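Local coordinates for DNA translocase coupling protein (Clostridium perfringens, PDB 6O1W) that probably binds ATP and DNA as an FtsK/SpoIIIE-family translocase, coupling DNA to the conjugation machinery of a plasmid, at residues Val185-Asn199 against Lys252-Leu266. Numbering follows the deposited sequence.
Sequences VDAAEKLFKYLVDEN and KLVRIEGYTSTLARL. With BGC (beta-D-glucopyranose), chain E.
Glu189 and Arg255 clasp each other between segments 185-199 and 252-266 of helices 185-209 and 247-266, in the P-loop NTPase domain of FtsK/SpoIIIE type. The segment axes come within 9.1 Å and run in the same general direction, 30° apart, and side chains interlock as knobs into holes. Arg255 grips the carboxylate side-on: NH2 gives a fairly straight bond to Glu189 OE1 (2.8 Å, 163° at the hydrogen), on the syn side, somewhat out of plane, while NE reaches Glu189 OE2 at 2.9 Å from above the carboxylate plane. Both oxygens lie near the guanidinium plane, yet the two flat groups are twisted 37° apart. Lys252 extends the network: its NZ meets Asp186 OD1 on the anti side (2.8 Å), tilted well out of the carboxylate plane, makes a longer salt bridge to Glu189 OE1, and donates to a water that in turn donates to Asp186 O. One ammonium thus ties together two acids and, through the water, a backbone carbonyl.

Beneath these charges, Ile256 drops CD1 onto Val185 CG2, and Phe192 fits among Ile256, Tyr259, Thr260 and Leu263. Thr260 OG1 lies over one ring face of Phe192 but spends its proton on Ile256 O, which also accepts from Thr260 N. Leu239 closes over Phe192 and Ile256, and strands 159-163 and 229-233 back helix 185-209. The Tyr259 ring lies over Lys193, whose CA sits 4.1 Å from the ring centroid in a CH-pi contact; the lysine, bent at chi2, bonds through NZ to Asp197 OD1. At the far end Asn199 OD1 is satisfied by Thr270, and Asn199 CB packs 3.9 Å from Leu263 CD2.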
ATOM      1  N   VAL A 185      15.957 -13.037 -15.678  1.00 32.91           N
ATOM      2  CA  VAL A 185      15.432 -12.224 -16.770  1.00 33.34           C
ATOM      3  C   VAL A 185      14.991 -13.057 -18.007  1.00 39.23           C
ATOM      4  O   VAL A 185      13.986 -12.694 -18.628  1.00 39.66           O
ATOM      5  CB  VAL A 185      16.414 -11.067 -17.129  1.00 36.75           C
ATOM      6  CG1 VAL A 185      17.689 -11.562 -17.834  1.00 35.78           C
ATOM      7  CG2 VAL A 185      15.713  -9.980 -17.929  1.00 36.17           C
ATOM      8  N   ASP A 186      15.676 -14.184 -18.315  1.00 34.88           N
ATOM      9  CA  ASP A 186      15.288 -15.045 -19.438  1.00 34.76           C
ATOM     10  C   ASP A 186      13.920 -15.672 -19.178  1.00 37.07           C
ATOM     11  O   ASP A 186      13.031 -15.600 -20.036  1.00 37.48           O
ATOM     12  CB  ASP A 186      16.351 -16.147 -19.697  1.00 37.48           C
ATOM     13  CG  ASP A 186      17.741 -15.682 -20.082  1.00 48.23           C
ATOM     14  OD1 ASP A 186      17.866 -14.576 -20.627  1.00 50.87           O
ATOM     15  OD2 ASP A 186      18.704 -16.449 -19.864  1.00 58.58           O
ATOM     16  N   ALA A 187      13.732 -16.263 -17.982  1.00 31.61           N
ATOM     17  CA  ALA A 187      12.450 -16.848 -17.584  1.00 30.13           C
ATOM     18  C   ALA A 187      11.355 -15.763 -17.518  1.00 32.30           C
ATOM     19  O   ALA A 187      10.224 -16.046 -17.895  1.00 32.85           O
ATOM     20  CB  ALA A 187      12.582 -17.544 -16.249  1.00 30.71           C
ATOM     21  N   ALA A 188      11.696 -14.517 -17.117  1.00 28.39           N
ATOM     22  CA  ALA A 188      10.728 -13.394 -17.059  1.00 27.59           C
ATOM     23  C   ALA A 188      10.284 -12.969 -18.454  1.00 32.98           C
ATOM     24  O   ALA A 188       9.114 -12.647 -18.605  1.00 33.61           O
ATOM     25  CB  ALA A 188      11.309 -12.194 -16.311  1.00 27.51           C
ATOM     26  N   GLU A 189      11.199 -12.955 -19.474  1.00 29.77           N
ATOM     27  CA  GLU A 189      10.788 -12.621 -20.850  1.00 30.09           C
ATOM     28  C   GLU A 189       9.789 -13.682 -21.345  1.00 34.55           C
ATOM     29  O   GLU A 189       8.749 -13.313 -21.868  1.00 36.14           O
ATOM     30  CB  GLU A 189      11.985 -12.466 -21.827  1.00 31.48           C
ATOM     31  CG  GLU A 189      11.581 -12.641 -23.290  1.00 40.18           C
ATOM     32  CD  GLU A 189      12.496 -12.176 -24.411  1.00 59.91           C
ATOM     33  OE1 GLU A 189      13.735 -12.167 -24.240  1.00 47.54           O
ATOM     34  OE2 GLU A 189      11.955 -11.855 -25.493  1.00 57.70           O
ATOM     35  N   LYS A 190      10.076 -14.983 -21.136  1.00 29.33           N
ATOM     36  CA  LYS A 190       9.151 -16.063 -21.504  1.00 29.45           C
ATOM     37  C   LYS A 190       7.811 -15.910 -20.756  1.00 32.22           C
ATOM     38  O   LYS A 190       6.766 -16.146 -21.331  1.00 32.01           O
ATOM     39  CB  LYS A 190       9.752 -17.461 -21.205  1.00 31.64           C
ATOM     40  CG  LYS A 190      10.982 -17.808 -22.050  1.00 48.00           C
ATOM     41  CD  LYS A 190      11.475 -19.222 -21.737  1.00 53.82           C
ATOM     42  CE  LYS A 190      12.953 -19.418 -22.007  1.00 68.14           C
ATOM     43  NZ  LYS A 190      13.283 -19.383 -23.455  1.00 82.66           N
ATOM     44  N   LEU A 191       7.847 -15.546 -19.477  1.00 29.79           N
ATOM     45  CA  LEU A 191       6.625 -15.398 -18.679  1.00 28.87           C
ATOM     46  C   LEU A 191       5.755 -14.271 -19.179  1.00 31.10           C
ATOM     47  O   LEU A 191       4.570 -14.486 -19.389  1.00 30.05           O
ATOM     48  CB  LEU A 191       6.926 -15.176 -17.180  1.00 28.69           C
ATOM     49  CG  LEU A 191       5.697 -14.764 -16.309  1.00 32.44           C
ATOM     50  CD1 LEU A 191       4.668 -15.891 -16.255  1.00 31.21           C
ATOM     51  CD2 LEU A 191       6.128 -14.295 -14.888  1.00 32.59           C
ATOM     52  N   PHE A 192       6.331 -13.084 -19.360  1.00 28.35           N
ATOM     53  CA  PHE A 192       5.559 -11.901 -19.758  1.00 29.31           C
ATOM     54  C   PHE A 192       5.042 -11.963 -21.203  1.00 31.32           C
ATOM     55  O   PHE A 192       3.984 -11.400 -21.482  1.00 28.44           O
ATOM     56  CB  PHE A 192       6.323 -10.599 -19.469  1.00 30.09           C
ATOM     57  CG  PHE A 192       6.229 -10.275 -17.998  1.00 31.90           C
ATOM     58  CD1 PHE A 192       5.040  -9.791 -17.447  1.00 35.49           C
ATOM     59  CD2 PHE A 192       7.311 -10.490 -17.151  1.00 34.40           C
ATOM     60  CE1 PHE A 192       4.950  -9.493 -16.085  1.00 37.18           C
ATOM     61  CE2 PHE A 192       7.211 -10.220 -15.772  1.00 38.55           C
ATOM     62  CZ  PHE A 192       6.027  -9.739 -15.246  1.00 36.96           C
ATOM     63  N   LYS A 193       5.768 -12.645 -22.092  1.00 28.19           N
ATOM     64  CA  LYS A 193       5.309 -12.868 -23.466  1.00 28.79           C
ATOM     65  C   LYS A 193       4.109 -13.861 -23.417  1.00 32.88           C
ATOM     66  O   LYS A 193       3.113 -13.641 -24.077  1.00 33.92           O
ATOM     67  CB  LYS A 193       6.463 -13.388 -24.348  1.00 31.30           C
ATOM     68  CG  LYS A 193       6.056 -13.787 -25.769  1.00 42.01           C
ATOM     69  CD  LYS A 193       5.485 -12.619 -26.537  1.00 48.17           C
ATOM     70  CE  LYS A 193       5.451 -12.922 -28.012  1.00 56.31           C
ATOM     71  NZ  LYS A 193       4.175 -12.487 -28.642  1.00 56.10           N
ATOM     72  N   TYR A 194       4.172 -14.878 -22.562  1.00 28.49           N
ATOM     73  CA  TYR A 194       3.060 -15.798 -22.364  1.00 27.59           C
ATOM     74  C   TYR A 194       1.799 -15.063 -21.825  1.00 33.05           C
ATOM     75  O   TYR A 194       0.694 -15.305 -22.322  1.00 33.44           O
ATOM     76  CB  TYR A 194       3.460 -16.926 -21.393  1.00 28.64           C
ATOM     77  CG  TYR A 194       2.252 -17.664 -20.852  1.00 31.82           C
ATOM     78  CD1 TYR A 194       1.513 -18.528 -21.666  1.00 34.36           C
ATOM     79  CD2 TYR A 194       1.804 -17.449 -19.555  1.00 32.79           C
ATOM     80  CE1 TYR A 194       0.374 -19.179 -21.183  1.00 35.98           C
ATOM     81  CE2 TYR A 194       0.676 -18.103 -19.058  1.00 33.78           C
ATOM     82  CZ  TYR A 194      -0.054 -18.939 -19.885  1.00 43.54           C
ATOM     83  OH  TYR A 194      -1.195 -19.535 -19.411  1.00 46.61           O
ATOM     84  N   LEU A 195       1.957 -14.230 -20.765  1.00 28.78           N
ATOM     85  CA  LEU A 195       0.860 -13.502 -20.118  1.00 28.09           C
ATOM     86  C   LEU A 195       0.199 -12.509 -21.056  1.00 32.17           C
ATOM     87  O   LEU A 195      -1.020 -12.382 -21.037  1.00 32.32           O
ATOM     88  CB  LEU A 195       1.352 -12.787 -18.855  1.00 28.15           C
ATOM     89  CG  LEU A 195       1.803 -13.626 -17.663  1.00 32.17           C
ATOM     90  CD1 LEU A 195       2.518 -12.738 -16.639  1.00 32.32           C
ATOM     91  CD2 LEU A 195       0.618 -14.370 -17.017  1.00 31.96           C
ATOM     92  N   VAL A 196       0.992 -11.829 -21.897  1.00 27.91           N
ATOM     93  CA  VAL A 196       0.485 -10.890 -22.911  1.00 28.86           C
ATOM     94  C   VAL A 196      -0.339 -11.641 -23.994  1.00 31.27           C
ATOM     95  O   VAL A 196      -1.384 -11.150 -24.419  1.00 30.17           O
ATOM     96  CB  VAL A 196       1.651 -10.024 -23.464  1.00 34.13           C
ATOM     97  CG1 VAL A 196       1.505  -9.702 -24.944  1.00 35.82           C
ATOM     98  CG2 VAL A 196       1.773  -8.758 -22.659  1.00 34.04           C
ATOM     99  N   ASP A 197       0.129 -12.824 -24.410  1.00 27.49           N
ATOM    100  CA  ASP A 197      -0.596 -13.691 -25.363  1.00 27.71           C
ATOM    101  C   ASP A 197      -1.857 -14.260 -24.685  1.00 31.74           C
ATOM    102  O   ASP A 197      -2.893 -14.328 -25.335  1.00 33.53           O
ATOM    103  CB  ASP A 197       0.301 -14.855 -25.826  1.00 28.29           C
ATOM    104  CG  ASP A 197       1.476 -14.442 -26.699  1.00 40.94           C
ATOM    105  OD1 ASP A 197       1.564 -13.237 -27.059  1.00 41.65           O
ATOM    106  OD2 ASP A 197       2.324 -15.308 -26.997  1.00 48.10           O
ATOM    107  N   GLU A 198      -1.767 -14.683 -23.395  1.00 25.08           N
ATOM    108  CA  GLU A 198      -2.927 -15.223 -22.676  1.00 25.01           C
ATOM    109  C   GLU A 198      -3.989 -14.113 -22.518  1.00 28.82           C
ATOM    110  O   GLU A 198      -5.176 -14.382 -22.654  1.00 28.18           O
ATOM    111  CB  GLU A 198      -2.537 -15.834 -21.307  1.00 25.44           C
ATOM    112  CG  GLU A 198      -3.723 -16.324 -20.476  1.00 33.63           C
ATOM    113  CD  GLU A 198      -4.494 -17.532 -20.995  1.00 54.98           C
ATOM    114  OE1 GLU A 198      -3.902 -18.325 -21.758  1.00 47.75           O
ATOM    115  OE2 GLU A 198      -5.683 -17.700 -20.624  1.00 45.70           O
ATOM    116  N   ASN A 199      -3.544 -12.879 -22.266  1.00 25.70           N
ATOM    117  CA  ASN A 199      -4.425 -11.729 -22.174  1.00 26.11           C
ATOM    118  C   ASN A 199      -5.125 -11.499 -23.531  1.00 30.80           C
ATOM    119  O   ASN A 199      -6.343 -11.321 -23.564  1.00 31.12           O
ATOM    120  CB  ASN A 199      -3.650 -10.468 -21.764  1.00 24.43           C
ATOM    121  CG  ASN A 199      -4.610  -9.337 -21.473  1.00 41.23           C
ATOM    122  OD1 ASN A 199      -5.356  -9.376 -20.520  1.00 35.07           O
ATOM    123  ND2 ASN A 199      -4.668  -8.348 -22.306  1.00 28.86           N
ATOM    124  N   LYS A 252      16.187  -6.698 -23.747  1.00 37.61           N
ATOM    125  CA  LYS A 252      15.358  -7.714 -23.107  1.00 37.50           C
ATOM    126  C   LYS A 252      14.417  -7.041 -22.071  1.00 40.32           C
ATOM    127  O   LYS A 252      13.212  -7.296 -22.098  1.00 39.93           O
ATOM    128  CB  LYS A 252      16.269  -8.741 -22.440  1.00 40.14           C
ATOM    129  CG  LYS A 252      15.564  -9.963 -21.935  1.00 48.47           C
ATOM    130  CD  LYS A 252      16.563 -11.086 -21.870  1.00 61.42           C
ATOM    131  CE  LYS A 252      15.832 -12.385 -21.823  1.00 71.87           C
ATOM    132  NZ  LYS A 252      16.472 -13.398 -22.693  1.00 69.67           N
ATOM    133  N   LEU A 253      14.959  -6.156 -21.205  1.00 35.91           N
ATOM    134  CA  LEU A 253      14.165  -5.402 -20.205  1.00 35.84           C
ATOM    135  C   LEU A 253      13.151  -4.455 -20.869  1.00 37.58           C
ATOM    136  O   LEU A 253      12.048  -4.300 -20.365  1.00 34.76           O
ATOM    137  CB  LEU A 253      15.059  -4.630 -19.210  1.00 35.19           C
ATOM    138  CG  LEU A 253      15.885  -5.481 -18.213  1.00 39.77           C
ATOM    139  CD1 LEU A 253      16.683  -4.599 -17.270  1.00 39.24           C
ATOM    140  CD2 LEU A 253      15.015  -6.427 -17.413  1.00 38.87           C
ATOM    141  N   VAL A 254      13.540  -3.828 -21.999  1.00 35.22           N
ATOM    142  CA  VAL A 254      12.676  -2.954 -22.806  1.00 35.10           C
ATOM    143  C   VAL A 254      11.502  -3.795 -23.320  1.00 37.01           C
ATOM    144  O   VAL A 254      10.366  -3.359 -23.216  1.00 37.52           O
ATOM    145  CB  VAL A 254      13.453  -2.234 -23.954  1.00 39.38           C
ATOM    146  CG1 VAL A 254      12.506  -1.563 -24.958  1.00 38.85           C
ATOM    147  CG2 VAL A 254      14.440  -1.217 -23.390  1.00 39.28           C
ATOM    148  N   ARG A 255      11.777  -5.004 -23.828  1.00 32.80           N
ATOM    149  CA  ARG A 255      10.763  -5.928 -24.350  1.00 33.51           C
ATOM    150  C   ARG A 255       9.804  -6.326 -23.227  1.00 36.93           C
ATOM    151  O   ARG A 255       8.603  -6.211 -23.408  1.00 37.22           O
ATOM    152  CB  ARG A 255      11.454  -7.154 -24.961  1.00 36.60           C
ATOM    153  CG  ARG A 255      10.820  -7.689 -26.239  1.00 49.72           C
ATOM    154  CD  ARG A 255      11.863  -8.243 -27.207  1.00 48.22           C
ATOM    155  NE  ARG A 255      12.707  -9.277 -26.603  1.00 49.48           N
ATOM    156  CZ  ARG A 255      14.033  -9.326 -26.696  1.00 52.98           C
ATOM    157  NH1 ARG A 255      14.691  -8.415 -27.398  1.00 39.23           N
ATOM    158  NH2 ARG A 255      14.710 -10.291 -26.090  1.00 44.40           N
ATOM    159  N   ILE A 256      10.337  -6.684 -22.036  1.00 32.89           N
ATOM    160  CA  ILE A 256       9.552  -7.021 -20.838  1.00 32.72           C
ATOM    161  C   ILE A 256       8.672  -5.839 -20.385  1.00 37.54           C
ATOM    162  O   ILE A 256       7.522  -6.068 -19.977  1.00 36.88           O
ATOM    163  CB  ILE A 256      10.455  -7.530 -19.689  1.00 34.73           C
ATOM    164  CG1 ILE A 256      11.063  -8.892 -20.054  1.00 33.76           C
ATOM    165  CG2 ILE A 256       9.668  -7.596 -18.343  1.00 35.47           C
ATOM    166  CD1 ILE A 256      12.309  -9.319 -19.188  1.00 35.06           C
ATOM    167  N   GLU A 257       9.232  -4.591 -20.398  1.00 32.94           N
ATOM    168  CA  GLU A 257       8.489  -3.377 -20.012  1.00 32.83           C
ATOM    169  C   GLU A 257       7.294  -3.169 -20.977  1.00 36.76           C
ATOM    170  O   GLU A 257       6.200  -2.801 -20.529  1.00 36.04           O
ATOM    171  CB  GLU A 257       9.413  -2.150 -19.991  1.00 34.74           C
ATOM    172  CG  GLU A 257       8.690  -0.813 -19.897  1.00 49.45           C
ATOM    173  CD  GLU A 257       9.555   0.435 -19.911  1.00 72.28           C
ATOM    174  OE1 GLU A 257      10.659   0.404 -20.505  1.00 69.88           O
ATOM    175  OE2 GLU A 257       9.112   1.457 -19.341  1.00 57.67           O
ATOM    176  N   GLY A 258       7.520  -3.443 -22.273  1.00 32.09           N
ATOM    177  CA  GLY A 258       6.499  -3.368 -23.305  1.00 31.75           C
ATOM    178  C   GLY A 258       5.387  -4.361 -23.006  1.00 36.36           C
ATOM    179  O   GLY A 258       4.198  -4.024 -23.147  1.00 36.37           O
ATOM    180  N   TYR A 259       5.761  -5.572 -22.508  1.00 30.32           N
ATOM    181  CA  TYR A 259       4.776  -6.589 -22.144  1.00 30.92           C
ATOM    182  C   TYR A 259       4.003  -6.226 -20.869  1.00 37.69           C
ATOM    183  O   TYR A 259       2.792  -6.422 -20.825  1.00 38.34           O
ATOM    184  CB  TYR A 259       5.387  -7.989 -22.014  1.00 31.47           C
ATOM    185  CG  TYR A 259       6.131  -8.530 -23.218  1.00 31.93           C
ATOM    186  CD1 TYR A 259       5.679  -8.284 -24.514  1.00 33.93           C
ATOM    187  CD2 TYR A 259       7.209  -9.395 -23.059  1.00 31.65           C
ATOM    188  CE1 TYR A 259       6.317  -8.845 -25.621  1.00 33.12           C
ATOM    189  CE2 TYR A 259       7.860  -9.947 -24.155  1.00 32.42           C
ATOM    190  CZ  TYR A 259       7.416  -9.667 -25.434  1.00 36.33           C
ATOM    191  OH  TYR A 259       8.070 -10.225 -26.507  1.00 38.70           O
ATOM    192  N   THR A 260       4.696  -5.692 -19.849  1.00 34.41           N
ATOM    193  CA  THR A 260       4.108  -5.284 -18.562  1.00 34.09           C
ATOM    194  C   THR A 260       3.107  -4.154 -18.752  1.00 37.75           C
ATOM    195  O   THR A 260       2.010  -4.227 -18.191  1.00 38.62           O
ATOM    196  CB  THR A 260       5.202  -4.947 -17.532  1.00 39.20           C
ATOM    197  OG1 THR A 260       6.013  -6.104 -17.358  1.00 42.88           O
ATOM    198  CG2 THR A 260       4.630  -4.582 -16.166  1.00 44.27           C
ATOM    199  N   SER A 261       3.471  -3.146 -19.573  1.00 31.74           N
ATOM    200  CA  SER A 261       2.657  -1.979 -19.910  1.00 32.28           C
ATOM    201  C   SER A 261       1.378  -2.385 -20.589  1.00 37.22           C
ATOM    202  O   SER A 261       0.319  -1.928 -20.176  1.00 37.22           O
ATOM    203  CB  SER A 261       3.431  -1.021 -20.821  1.00 35.46           C
ATOM    204  OG  SER A 261       4.489  -0.431 -20.088  1.00 52.55           O
ATOM    205  N   THR A 262       1.474  -3.256 -21.620  1.00 34.70           N
ATOM    206  CA  THR A 262       0.337  -3.805 -22.384  1.00 34.98           C
ATOM    207  C   THR A 262      -0.568  -4.593 -21.429  1.00 39.15           C
ATOM    208  O   THR A 262      -1.799  -4.449 -21.477  1.00 37.03           O
ATOM    209  CB  THR A 262       0.856  -4.679 -23.541  1.00 41.87           C
ATOM    210  OG1 THR A 262       1.658  -3.863 -24.382  1.00 43.27           O
ATOM    211  CG2 THR A 262      -0.266  -5.335 -24.364  1.00 41.60           C
ATOM    212  N   LEU A 263       0.043  -5.408 -20.551  1.00 36.49           N
ATOM    213  CA  LEU A 263      -0.722  -6.187 -19.579  1.00 36.46           C
ATOM    214  C   LEU A 263      -1.497  -5.270 -18.654  1.00 39.09           C
ATOM    215  O   LEU A 263      -2.703  -5.430 -18.537  1.00 39.48           O
ATOM    216  CB  LEU A 263       0.198  -7.057 -18.731  1.00 37.08           C
ATOM    217  CG  LEU A 263       0.235  -8.544 -18.961  1.00 41.59           C
ATOM    218  CD1 LEU A 263       1.041  -9.199 -17.838  1.00 41.87           C
ATOM    219  CD2 LEU A 263      -1.172  -9.151 -19.056  1.00 39.34           C
ATOM    220  N   ALA A 264      -0.824  -4.280 -18.041  1.00 33.83           N
ATOM    221  CA  ALA A 264      -1.449  -3.355 -17.102  1.00 33.41           C
ATOM    222  C   ALA A 264      -2.633  -2.567 -17.723  1.00 36.71           C
ATOM    223  O   ALA A 264      -3.701  -2.438 -17.116  1.00 35.95           O
ATOM    224  CB  ALA A 264      -0.402  -2.404 -16.542  1.00 33.86           C
ATOM    225  N   ARG A 265      -2.446  -2.090 -18.930  1.00 32.34           N
ATOM    226  CA  ARG A 265      -3.424  -1.281 -19.641  1.00 32.44           C
ATOM    227  C   ARG A 265      -4.628  -2.098 -20.120  1.00 36.17           C
ATOM    228  O   ARG A 265      -5.753  -1.621 -19.998  1.00 36.77           O
ATOM    229  CB  ARG A 265      -2.706  -0.549 -20.820  1.00 31.96           C
ATOM    230  CG  ARG A 265      -3.598   0.226 -21.797  1.00 36.23           C
ATOM    231  CD  ARG A 265      -2.769   0.935 -22.865  1.00 45.09           C
ATOM    232  NE  ARG A 265      -1.940  -0.001 -23.647  1.00 51.35           N
ATOM    233  CZ  ARG A 265      -2.331  -0.604 -24.766  1.00 59.24           C
ATOM    234  NH1 ARG A 265      -3.528  -0.353 -25.282  1.00 54.53           N
ATOM    235  NH2 ARG A 265      -1.521  -1.448 -25.388  1.00 46.64           N
ATOM    236  N   LEU A 266      -4.404  -3.323 -20.623  1.00 31.62           N
ATOM    237  CA  LEU A 266      -5.464  -4.132 -21.238  1.00 32.11           C
ATOM    238  C   LEU A 266      -6.069  -5.283 -20.431  1.00 38.50           C
ATOM    239  O   LEU A 266      -7.016  -5.899 -20.949  1.00 38.43           O
ATOM    240  CB  LEU A 266      -4.962  -4.713 -22.573  1.00 31.55           C
ATOM    241  CG  LEU A 266      -4.538  -3.732 -23.690  1.00 36.17           C
ATOM    242  CD1 LEU A 266      -4.070  -4.514 -24.937  1.00 36.45           C
ATOM    243  CD2 LEU A 266      -5.702  -2.820 -24.091  1.00 35.09           C
TER
HETATM  244  C2  BGC E 503       2.450 -22.066 -18.839  1.00 83.54           C
HETATM  245  C3  BGC E 503       3.221 -22.182 -20.148  1.00 83.98           C
HETATM  246  C4  BGC E 503       4.113 -20.961 -20.337  1.00 80.86           C
HETATM  247  C5  BGC E 503       5.019 -20.778 -19.121  1.00 80.35           C
HETATM  248  C6  BGC E 503       5.833 -19.507 -19.178  1.00 76.18           C
HETATM  249  C1  BGC E 503       3.435 -21.879 -17.688  1.00 84.57           C
HETATM  250  O1  BGC E 503       2.749 -21.769 -16.486  1.00 85.80           O
HETATM  251  O2  BGC E 503       1.654 -23.227 -18.631  1.00 84.07           O
HETATM  252  O3  BGC E 503       2.318 -22.322 -21.238  1.00 83.92           O
HETATM  253  O4  BGC E 503       4.917 -21.096 -21.503  1.00 80.64           O
HETATM  254  O5  BGC E 503       4.225 -20.712 -17.923  1.00 81.87           O
HETATM  255  O6  BGC E 503       6.616 -19.353 -18.004  1.00 74.72           O
HETATM  256  O   HOH W   1      14.489 -15.395 -22.646  1.00 52.84           O